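Local coordinates for protein lectin 2 (Agrocybe aegerita, PDB 4TQJ) that binds carbohydrates as a lectin, specifically recognising N-acetylglucosamine at the non-reducing end of sugar chains, at residues A[13-24]-A[393-402]; A[40-48]-A[90-98]. The protein carries 1 engineered substitution. All blocks are in the same frame, centred on the assembly; numbering follows the deposited sequence.

Contact 1. Residues A[13-24]-A[393-402]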
loop_
_atom_site.group_PDB
_atom_site.type_symbol
_atom_site.label_atom_id
_atom_site.label_comp_id
_atom_site.label_asym_id
_atom_site.label_seq_id
_atom_site.Cartn_x
_atom_site.Cartn_y
_atom_site.Cartn_z
ATOM N N VAL A 13 14.083 2.187 1.574
ATOM C CA VAL A 13 13.054 1.264 1.155
ATOM C C VAL A 13 12.814 0.337 2.339
ATOM O O VAL A 13 13.761 -0.112 2.983
ATOM C CB VAL A 13 13.507 0.454 -0.069
ATOM C CG1 VAL A 13 12.465 -0.584 -0.430
ATOM C CG2 VAL A 13 13.801 1.388 -1.257
ATOM N N ALA A 14 11.555 0.063 2.645
ATOM C CA ALA A 14 11.240 -0.741 3.822
ATOM C C ALA A 14 11.829 -2.151 3.668
ATOM O O ALA A 14 11.768 -2.737 2.583
ATOM C CB ALA A 14 9.747 -0.803 4.017
ATOM N N SER A 15 12.418 -2.675 4.742
ATOM C CA SER A 15 12.987 -4.018 4.728
ATOM C C SER A 15 11.902 -5.096 4.610
ATOM O O SER A 15 12.159 -6.214 4.160
ATOM C CB SER A 15 13.868 -4.254 5.962
ATOM O OG SER A 15 13.100 -4.609 7.099
ATOM N N ARG A 16 10.683 -4.747 5.001
ATOM C CA ARG A 16 9.552 -5.653 4.871
ATOM C C ARG A 16 8.442 -4.877 4.182
ATOM O O ARG A 16 7.895 -3.940 4.751
ATOM C CB ARG A 16 9.110 -6.156 6.250
ATOM C CG ARG A 16 8.046 -7.253 6.207
ATOM C CD ARG A 16 7.727 -7.832 7.594
ATOM N NE ARG A 16 6.523 -8.652 7.513
ATOM C CZ ARG A 16 6.511 -9.980 7.500
ATOM N NH1 ARG A 16 7.649 -10.655 7.614
ATOM N NH2 ARG A 16 5.355 -10.631 7.384
ATOM N N GLY A 17 8.145 -5.245 2.938
ATOM C CA GLY A 17 7.130 -4.563 2.162
ATOM C C GLY A 17 7.103 -4.940 0.684
ATOM O O GLY A 17 7.712 -5.923 0.243
ATOM N N PHE A 18 6.384 -4.147 -0.098
ATOM C CA PHE A 18 6.247 -4.432 -1.512
ATOM C C PHE A 18 6.787 -3.251 -2.289
ATOM O O PHE A 18 6.039 -2.345 -2.664
ATOM C CB PHE A 18 4.789 -4.713 -1.862
ATOM C CG PHE A 18 4.142 -5.736 -0.968
ATOM C CD1 PHE A 18 4.002 -7.054 -1.383
ATOM C CD2 PHE A 18 3.683 -5.385 0.286
ATOM C CE1 PHE A 18 3.419 -8.000 -0.564
ATOM C CE2 PHE A 18 3.093 -6.330 1.112
ATOM C CZ PHE A 18 2.966 -7.639 0.687
ATOM N N ALA A 19 8.101 -3.235 -2.513
ATOM C CA ALA A 19 8.694 -2.077 -3.177
ATOM C C ALA A 19 8.080 -1.802 -4.551
ATOM O O ALA A 19 7.841 -2.721 -5.336
ATOM C CB ALA A 19 10.237 -2.214 -3.282
ATOM N N ASP A 20 7.840 -0.523 -4.838
ATOM C CA ASP A 20 7.396 -0.093 -6.163
ATOM C C ASP A 20 8.556 0.448 -7.002
ATOM O O ASP A 20 9.580 0.841 -6.467
ATOM C CB ASP A 20 6.335 1.016 -6.027
ATOM C CG ASP A 20 5.203 0.632 -5.102
ATOM O OD1 ASP A 20 4.418 -0.262 -5.462
ATOM O OD2 ASP A 20 5.107 1.222 -4.002
ATOM N N ILE A 21 8.387 0.482 -8.320
ATOM C CA ILE A 21 9.396 1.064 -9.208
ATOM C C ILE A 21 9.004 2.492 -9.505
ATOM O O ILE A 21 7.864 2.755 -9.871
ATOM C CB ILE A 21 9.453 0.353 -10.562
ATOM C CG1 ILE A 21 9.763 -1.133 -10.377
ATOM C CG2 ILE A 21 10.501 1.010 -11.475
ATOM C CD1 ILE A 21 9.606 -1.916 -11.644
ATOM N N VAL A 22 9.938 3.417 -9.339
ATOM C CA VAL A 22 9.699 4.794 -9.757
ATOM C C VAL A 22 10.789 5.166 -10.749
ATOM O O VAL A 22 11.980 5.125 -10.426
ATOM C CB VAL A 22 9.654 5.758 -8.562
ATOM C CG1 VAL A 22 9.611 7.213 -9.025
ATOM C CG2 VAL A 22 8.461 5.430 -7.664
ATOM N N GLY A 23 10.380 5.475 -11.973
ATOM C CA GLY A 23 11.320 5.830 -13.009
ATOM C C GLY A 23 11.148 7.264 -13.465
ATOM O O GLY A 23 10.034 7.690 -13.791
ATOM N N PHE A 24 12.236 8.025 -13.470
ATOM C CA PHE A 24 12.230 9.312 -14.144
ATOM C C PHE A 24 12.687 9.065 -15.571
ATOM O O PHE A 24 13.875 9.107 -15.866
ATOM C CB PHE A 24 13.138 10.309 -13.436
ATOM C CG PHE A 24 12.661 10.675 -12.061
ATOM C CD1 PHE A 24 11.846 11.787 -11.866
ATOM C CD2 PHE A 24 12.991 9.885 -10.973
ATOM C CE1 PHE A 24 11.394 12.123 -10.594
ATOM C CE2 PHE A 24 12.548 10.207 -9.703
ATOM C CZ PHE A 24 11.747 11.325 -9.508
ATOM N N THR A 393 20.491 9.719 -18.782
ATOM C CA THR A 393 19.338 10.555 -19.091
ATOM C C THR A 393 18.102 10.222 -18.247
ATOM O O THR A 393 17.131 10.972 -18.239
ATOM C CB THR A 393 18.964 10.376 -20.568
ATOM O OG1 THR A 393 18.771 8.982 -20.828
ATOM C CG2 THR A 393 20.088 10.880 -21.464
ATOM N N THR A 394 18.130 9.089 -17.560
ATOM C CA THR A 394 17.005 8.658 -16.734
ATOM C C THR A 394 17.498 8.318 -15.334
ATOM O O THR A 394 18.679 8.067 -15.141
ATOM C CB THR A 394 16.313 7.416 -17.311
ATOM O OG1 THR A 394 17.256 6.333 -17.402
ATOM C CG2 THR A 394 15.721 7.720 -18.699
ATOM N N VAL A 395 16.583 8.334 -14.367
ATOM C CA VAL A 395 16.853 7.881 -13.011
ATOM C C VAL A 395 15.778 6.866 -12.656
ATOM O O VAL A 395 14.599 7.083 -12.940
ATOM C CB VAL A 395 16.758 9.044 -12.003
ATOM C CG1 VAL A 395 17.159 8.572 -10.597
ATOM C CG2 VAL A 395 17.602 10.203 -12.448
ATOM N N CYS A 396 16.173 5.745 -12.067
ATOM C CA CYS A 396 15.200 4.785 -11.550
ATOM C C CYS A 396 15.501 4.443 -10.117
ATOM O O CYS A 396 16.659 4.249 -9.739
ATOM C CB CYS A 396 15.243 3.481 -12.332
ATOM S SG CYS A 396 14.583 3.590 -13.945
ATOM N N TRP A 397 14.448 4.335 -9.326
ATOM C CA TRP A 397 14.579 3.973 -7.934
ATOM C C TRP A 397 13.529 2.917 -7.602
ATOM O O TRP A 397 12.467 2.854 -8.238
ATOM C CB TRP A 397 14.285 5.178 -7.040
ATOM C CG TRP A 397 15.130 6.422 -7.205
ATOM C CD1 TRP A 397 14.682 7.675 -7.535
ATOM C CD2 TRP A 397 16.541 6.554 -6.973
ATOM N NE1 TRP A 397 15.724 8.567 -7.537
ATOM C CE2 TRP A 397 16.876 7.907 -7.197
ATOM C CE3 TRP A 397 17.553 5.659 -6.603
ATOM C CZ2 TRP A 397 18.178 8.382 -7.070
ATOM C CZ3 TRP A 397 18.846 6.131 -6.481
ATOM C CH2 TRP A 397 19.148 7.480 -6.716
ATOM N N MET A 398 13.812 2.101 -6.597
ATOM C CA MET A 398 12.753 1.387 -5.902
ATOM C C MET A 398 12.315 2.278 -4.737
ATOM O O MET A 398 13.141 2.974 -4.151
ATOM C CB MET A 398 13.238 0.027 -5.390
ATOM C CG MET A 398 13.781 -0.896 -6.483
ATOM S SD MET A 398 12.593 -1.265 -7.802
ATOM C CE MET A 398 11.236 -1.997 -6.888
ATOM N N ALA A 399 11.020 2.269 -4.421
ATOM C CA ALA A 399 10.483 3.037 -3.297
ATOM C C ALA A 399 9.137 2.463 -2.863
ATOM O O ALA A 399 8.449 1.844 -3.656
ATOM C CB ALA A 399 10.324 4.502 -3.677
ATOM N N ASN A 400 8.776 2.650 -1.598
ATOM C CA ASN A 400 7.447 2.261 -1.139
ATOM C C ASN A 400 6.512 3.461 -1.242
ATOM O O ASN A 400 6.518 4.362 -0.400
ATOM C CB ASN A 400 7.485 1.711 0.287
ATOM C CG ASN A 400 8.528 0.612 0.459
ATOM O OD1 ASN A 400 9.685 0.886 0.770
ATOM N ND2 ASN A 400 8.120 -0.632 0.259
ATOM N N LEU A 401 5.727 3.484 -2.305
ATOM C CA LEU A 401 4.817 4.594 -2.528
ATOM C C LEU A 401 3.834 4.735 -1.379
ATOM O O LEU A 401 3.468 5.837 -1.004
ATOM C CB LEU A 401 4.091 4.401 -3.851
ATOM C CG LEU A 401 5.096 4.550 -4.990
ATOM C CD1 LEU A 401 4.487 4.149 -6.309
ATOM C CD2 LEU A 401 5.577 5.990 -5.027
ATOM N N ASP A 402 3.426 3.604 -0.818
ATOM C CA ASP A 402 2.583 3.588 0.368
ATOM C C ASP A 402 3.410 3.221 1.606
ATOM O O ASP A 402 3.541 2.050 1.952
ATOM C CB ASP A 402 1.433 2.599 0.168
ATOM C CG ASP A 402 0.384 3.112 -0.811
ATOM O OD1 ASP A 402 -0.080 4.266 -0.641
ATOM O OD2 ASP A 402 0.025 2.367 -1.752
HETATM O O HOH W 1 9.737 -3.037 0.658
HETATM O O HOH W 2 5.271 -1.780 1.025
HETATM O O HOH W 3 1.868 1.543 -3.648
HETATM O O HOH W 4 3.603 0.934 -2.083
#
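Thr-394 CA makes a CA-H...O contact with Phe-24 O, 3.3 Å, while its OG1 bonds Ala-390 O. Val-395 pairs with Phe-24 through two backbone hydrogen bonds, their side chains lying side by side, Phe-24 CD2 4.0 Å from Val-395 CB. Cys-396 sets SG 4.1 Å from Gly-23 CA. Trp-397 pairs with Val-22; its indole is tied through NE1 to Arg-61 O, and Trp-397 CD1 lies 4.0 Å from Phe-24 CE2, each near the plane of the other's ring. This is the Velcro closure of a seven-bladed beta-propeller: the C-terminal strand 395-399 runs antiparallel to 20-24 and becomes the innermost strand of a blade whose other three come from the N-terminal end. Met-398 curls, all three torsions near -58°, bringing CE to 3.7 Å from Ala-19 CB and SD to 3.8 Å from Ile-21 CG1. Ala-399 pairs with Asp-20. Beyond the strand, Asn-400 OD1 accepts Ala-14 N (2.8 Å, 169° at the hydrogen), the donor tilted from the amide plane, while ND2 gives to two waters that reach Ala-14 O and Phe-18 N. Leu-401 N donates a hydrogen bond to Asp-20 OD2 (2.9 Å), nearly along the carboxylate C-O axis; Leu-401 CD2 packs on Val-22 CG2.

Contact 2. Residues A[40-48]-A[90-98]; sequences PFLAVKNFA and KNTFADPPK
Lys-45 N gives the one direct hydrogen bond between 40-48 and 90-98, to Asp-95 OD2 (3.0 Å, 165° at the hydrogen), from well above the carboxylate plane. Asp-95 stretches across with CG anti to the backbone N, chi1 178°; Lys-45 is the central residue of an inverse gamma turn whose own bond, Asn-46 N to Val-44 O, is weak. A water bridges Ala-43 O and Phe-93 N; a second binds Ala-43 O and, weakly, Asp-95 OD2. The remaining touches are mostly apolar. Val-44 CG2 sits 3.6 Å from Phe-93 CB, the side chains crossing at about a right angle, and Val-44 CG1 lies against the Asp-95 carboxylate carbon. Ala-43 CB approaches Phe-93 CD2 at 3.7 Å. Phe-47 and Pro-97 slide past each other in opposite directions, Phe-47 CZ 3.6 Å from Pro-97 CB, and Pro-97 CD lies by Asn-46 ND2. At the other end, Phe-41 passes Asn-91, whose ND2 bonds Gly-347 O of the second subunit. The contact joins the outermost strand of one propeller blade, 41-44, to the loop before the outermost strand of the next. With one direct bond and no strand pairing, this junction between blades rests largely on side-chain packing and two waters.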
loop_
_atom_site.group_PDB
_atom_site.type_symbol
_atom_site.label_atom_id
_atom_site.label_comp_id
_atom_site.label_asym_id
_atom_site.label_seq_id
_atom_site.Cartn_x
_atom_site.Cartn_y
_atom_site.Cartn_z
ATOM N N PRO A 40 3.591 0.022 -16.521
ATOM C CA PRO A 40 4.175 1.350 -16.313
ATOM C C PRO A 40 3.092 2.404 -16.501
ATOM O O PRO A 40 2.323 2.311 -17.454
ATOM C CB PRO A 40 5.205 1.453 -17.438
ATOM C CG PRO A 40 4.651 0.587 -18.533
ATOM C CD PRO A 40 3.990 -0.569 -17.810
ATOM N N PHE A 41 3.024 3.373 -15.595
ATOM C CA PHE A 41 2.008 4.413 -15.646
ATOM C C PHE A 41 2.668 5.785 -15.711
ATOM O O PHE A 41 3.358 6.198 -14.780
ATOM C CB PHE A 41 1.100 4.302 -14.418
ATOM C CG PHE A 41 0.092 5.405 -14.299
ATOM C CD1 PHE A 41 0.003 6.151 -13.131
ATOM C CD2 PHE A 41 -0.780 5.687 -15.342
ATOM C CE1 PHE A 41 -0.940 7.168 -13.007
ATOM C CE2 PHE A 41 -1.720 6.708 -15.230
ATOM C CZ PHE A 41 -1.796 7.448 -14.066
ATOM N N LEU A 42 2.465 6.497 -16.815
ATOM C CA LEU A 42 3.018 7.842 -16.938
ATOM C C LEU A 42 2.266 8.806 -16.027
ATOM O O LEU A 42 1.242 9.362 -16.417
ATOM C CB LEU A 42 2.962 8.321 -18.382
ATOM C CG LEU A 42 3.579 9.695 -18.655
ATOM C CD1 LEU A 42 5.041 9.711 -18.238
ATOM C CD2 LEU A 42 3.441 10.067 -20.131
ATOM N N ALA A 43 2.783 9.007 -14.816
ATOM C CA ALA A 43 2.051 9.752 -13.794
ATOM C C ALA A 43 2.195 11.280 -13.858
ATOM O O ALA A 43 1.284 11.997 -13.441
ATOM C CB ALA A 43 2.410 9.236 -12.394
ATOM N N VAL A 44 3.329 11.768 -14.367
ATOM C CA VAL A 44 3.612 13.203 -14.421
ATOM C C VAL A 44 4.493 13.541 -15.614
ATOM O O VAL A 44 5.600 12.999 -15.748
ATOM C CB VAL A 44 4.359 13.686 -13.152
ATOM C CG1 VAL A 44 4.724 15.162 -13.275
ATOM C CG2 VAL A 44 3.524 13.444 -11.915
ATOM N N LYS A 45 4.009 14.433 -16.474
ATOM C CA LYS A 45 4.769 14.868 -17.642
ATOM C C LYS A 45 5.716 15.994 -17.267
ATOM O O LYS A 45 5.522 17.152 -17.650
ATOM C CB LYS A 45 3.833 15.309 -18.772
ATOM C CG LYS A 45 3.109 14.149 -19.448
ATOM C CD LYS A 45 2.057 14.629 -20.442
ATOM C CE LYS A 45 1.531 13.477 -21.295
ATOM N NZ LYS A 45 1.020 12.342 -20.478
ATOM N N ASN A 46 6.738 15.644 -16.501
ATOM C CA ASN A 46 7.707 16.603 -16.024
ATOM C C ASN A 46 8.837 15.825 -15.338
ATOM O O ASN A 46 8.829 14.601 -15.357
ATOM C CB ASN A 46 7.033 17.590 -15.067
ATOM C CG ASN A 46 7.689 18.965 -15.086
ATOM O OD1 ASN A 46 8.913 19.081 -15.084
ATOM N ND2 ASN A 46 6.870 20.016 -15.110
ATOM N N PHE A 47 9.809 16.522 -14.758
ATOM C CA PHE A 47 10.925 15.852 -14.091
ATOM C C PHE A 47 11.704 14.936 -15.034
ATOM O O PHE A 47 12.252 13.929 -14.605
ATOM C CB PHE A 47 10.413 15.015 -12.922
ATOM C CG PHE A 47 9.723 15.812 -11.865
ATOM C CD1 PHE A 47 10.453 16.605 -10.993
ATOM C CD2 PHE A 47 8.341 15.761 -11.727
ATOM C CE1 PHE A 47 9.816 17.339 -9.997
ATOM C CE2 PHE A 47 7.703 16.494 -10.743
ATOM C CZ PHE A 47 8.441 17.282 -9.876
ATOM N N ALA A 48 11.771 15.294 -16.310
ATOM C CA ALA A 48 12.303 14.381 -17.313
ATOM C C ALA A 48 13.246 15.048 -18.319
ATOM O O ALA A 48 13.210 16.267 -18.513
ATOM C CB ALA A 48 11.150 13.693 -18.041
ATOM N N LYS A 90 -4.812 8.097 -4.016
ATOM C CA LYS A 90 -5.414 7.132 -4.941
ATOM C C LYS A 90 -4.772 7.146 -6.328
ATOM O O LYS A 90 -5.381 7.597 -7.297
ATOM C CB LYS A 90 -6.926 7.344 -5.058
ATOM C CG LYS A 90 -7.409 8.713 -4.610
ATOM C CD LYS A 90 -8.732 8.605 -3.844
ATOM C CE LYS A 90 -9.120 9.925 -3.175
ATOM N NZ LYS A 90 -9.401 11.011 -4.167
ATOM N N ASN A 91 -3.542 6.647 -6.401
ATOM C CA ASN A 91 -2.795 6.502 -7.656
ATOM C C ASN A 91 -2.840 7.686 -8.613
ATOM O O ASN A 91 -2.901 7.497 -9.830
ATOM C CB ASN A 91 -3.194 5.220 -8.401
ATOM C CG ASN A 91 -2.072 4.695 -9.290
ATOM O OD1 ASN A 91 -0.890 4.762 -8.925
ATOM N ND2 ASN A 91 -2.430 4.181 -10.461
ATOM N N THR A 92 -2.793 8.898 -8.066
ATOM C CA THR A 92 -2.729 10.113 -8.874
ATOM C C THR A 92 -1.677 11.076 -8.325
ATOM O O THR A 92 -1.637 11.326 -7.121
ATOM C CB THR A 92 -4.087 10.849 -8.895
ATOM O OG1 THR A 92 -5.110 9.980 -9.402
ATOM C CG2 THR A 92 -4.005 12.104 -9.750
ATOM N N PHE A 93 -0.850 11.631 -9.211
ATOM C CA PHE A 93 0.193 12.578 -8.820
ATOM C C PHE A 93 -0.039 13.937 -9.460
ATOM O O PHE A 93 -0.303 14.025 -10.656
ATOM C CB PHE A 93 1.569 12.056 -9.226
ATOM C CG PHE A 93 2.010 10.841 -8.453
ATOM C CD1 PHE A 93 2.889 10.965 -7.387
ATOM C CD2 PHE A 93 1.545 9.579 -8.790
ATOM C CE1 PHE A 93 3.297 9.853 -6.672
ATOM C CE2 PHE A 93 1.945 8.462 -8.074
ATOM C CZ PHE A 93 2.821 8.599 -7.012
ATOM N N ALA A 94 0.066 14.998 -8.664
ATOM C CA ALA A 94 -0.178 16.350 -9.158
ATOM C C ALA A 94 0.724 16.695 -10.328
ATOM O O ALA A 94 1.929 16.478 -10.279
ATOM C CB ALA A 94 -0.021 17.379 -8.038
ATOM N N ASP A 95 0.127 17.248 -11.375
ATOM C CA ASP A 95 0.850 17.645 -12.577
ATOM C C ASP A 95 0.099 18.811 -13.206
ATOM O O ASP A 95 -1.067 18.665 -13.574
ATOM C CB ASP A 95 0.932 16.456 -13.551
ATOM C CG ASP A 95 1.634 16.806 -14.857
ATOM O OD1 ASP A 95 2.322 17.848 -14.901
ATOM O OD2 ASP A 95 1.506 16.031 -15.835
ATOM N N PRO A 96 0.759 19.971 -13.342
ATOM C CA PRO A 96 2.180 20.218 -13.057
ATOM C C PRO A 96 2.496 20.248 -11.564
ATOM O O PRO A 96 1.593 20.443 -10.746
ATOM C CB PRO A 96 2.423 21.603 -13.670
ATOM C CG PRO A 96 1.110 22.275 -13.591
ATOM C CD PRO A 96 0.075 21.191 -13.802
ATOM N N PRO A 97 3.776 20.057 -11.214
ATOM C CA PRO A 97 4.203 20.081 -9.813
ATOM C C PRO A 97 4.224 21.511 -9.272
ATOM O O PRO A 97 4.150 22.457 -10.051
ATOM C CB PRO A 97 5.617 19.510 -9.878
ATOM C CG PRO A 97 6.108 19.901 -11.230
ATOM C CD PRO A 97 4.907 19.842 -12.134
ATOM N N LYS A 98 4.325 21.657 -7.955
ATOM C CA LYS A 98 4.360 22.977 -7.324
ATOM C C LYS A 98 5.739 23.280 -6.735
ATOM O O LYS A 98 6.349 22.422 -6.103
ATOM C CB LYS A 98 3.297 23.054 -6.228
ATOM C CG LYS A 98 3.134 24.428 -5.597
ATOM C CD LYS A 98 2.069 24.399 -4.508
ATOM C CE LYS A 98 1.968 25.739 -3.785
ATOM N NZ LYS A 98 1.064 25.650 -2.601
HETATM O O HOH W 5 -0.719 10.812 -11.933
HETATM O O HOH W 6 -0.783 13.583 -15.317
#

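How the contacts relate
From the N terminus the chain runs through 13-24, which carries strand 20-25, next to the innermost strand of the first blade, and 40-48, which carries its outer strand 41-44, then reaches 90-98, where contact 2 closes a short loop onto the neighbouring blade. Only after all the remaining blades does 393-402 return to 13-24, so contact 1 closes almost the whole chain into a ring and encloses contact 2 without crossing it. The contacts meet twice: Phe-24 CD1 packs 3.5 Å from Phe-47 O, and Leu-401 CD2 lies 4.3 Å from Phe-93 CZ. Both also reach the second subunit: Arg-16 NH2 of one copy bonds Asn-91 O of the other.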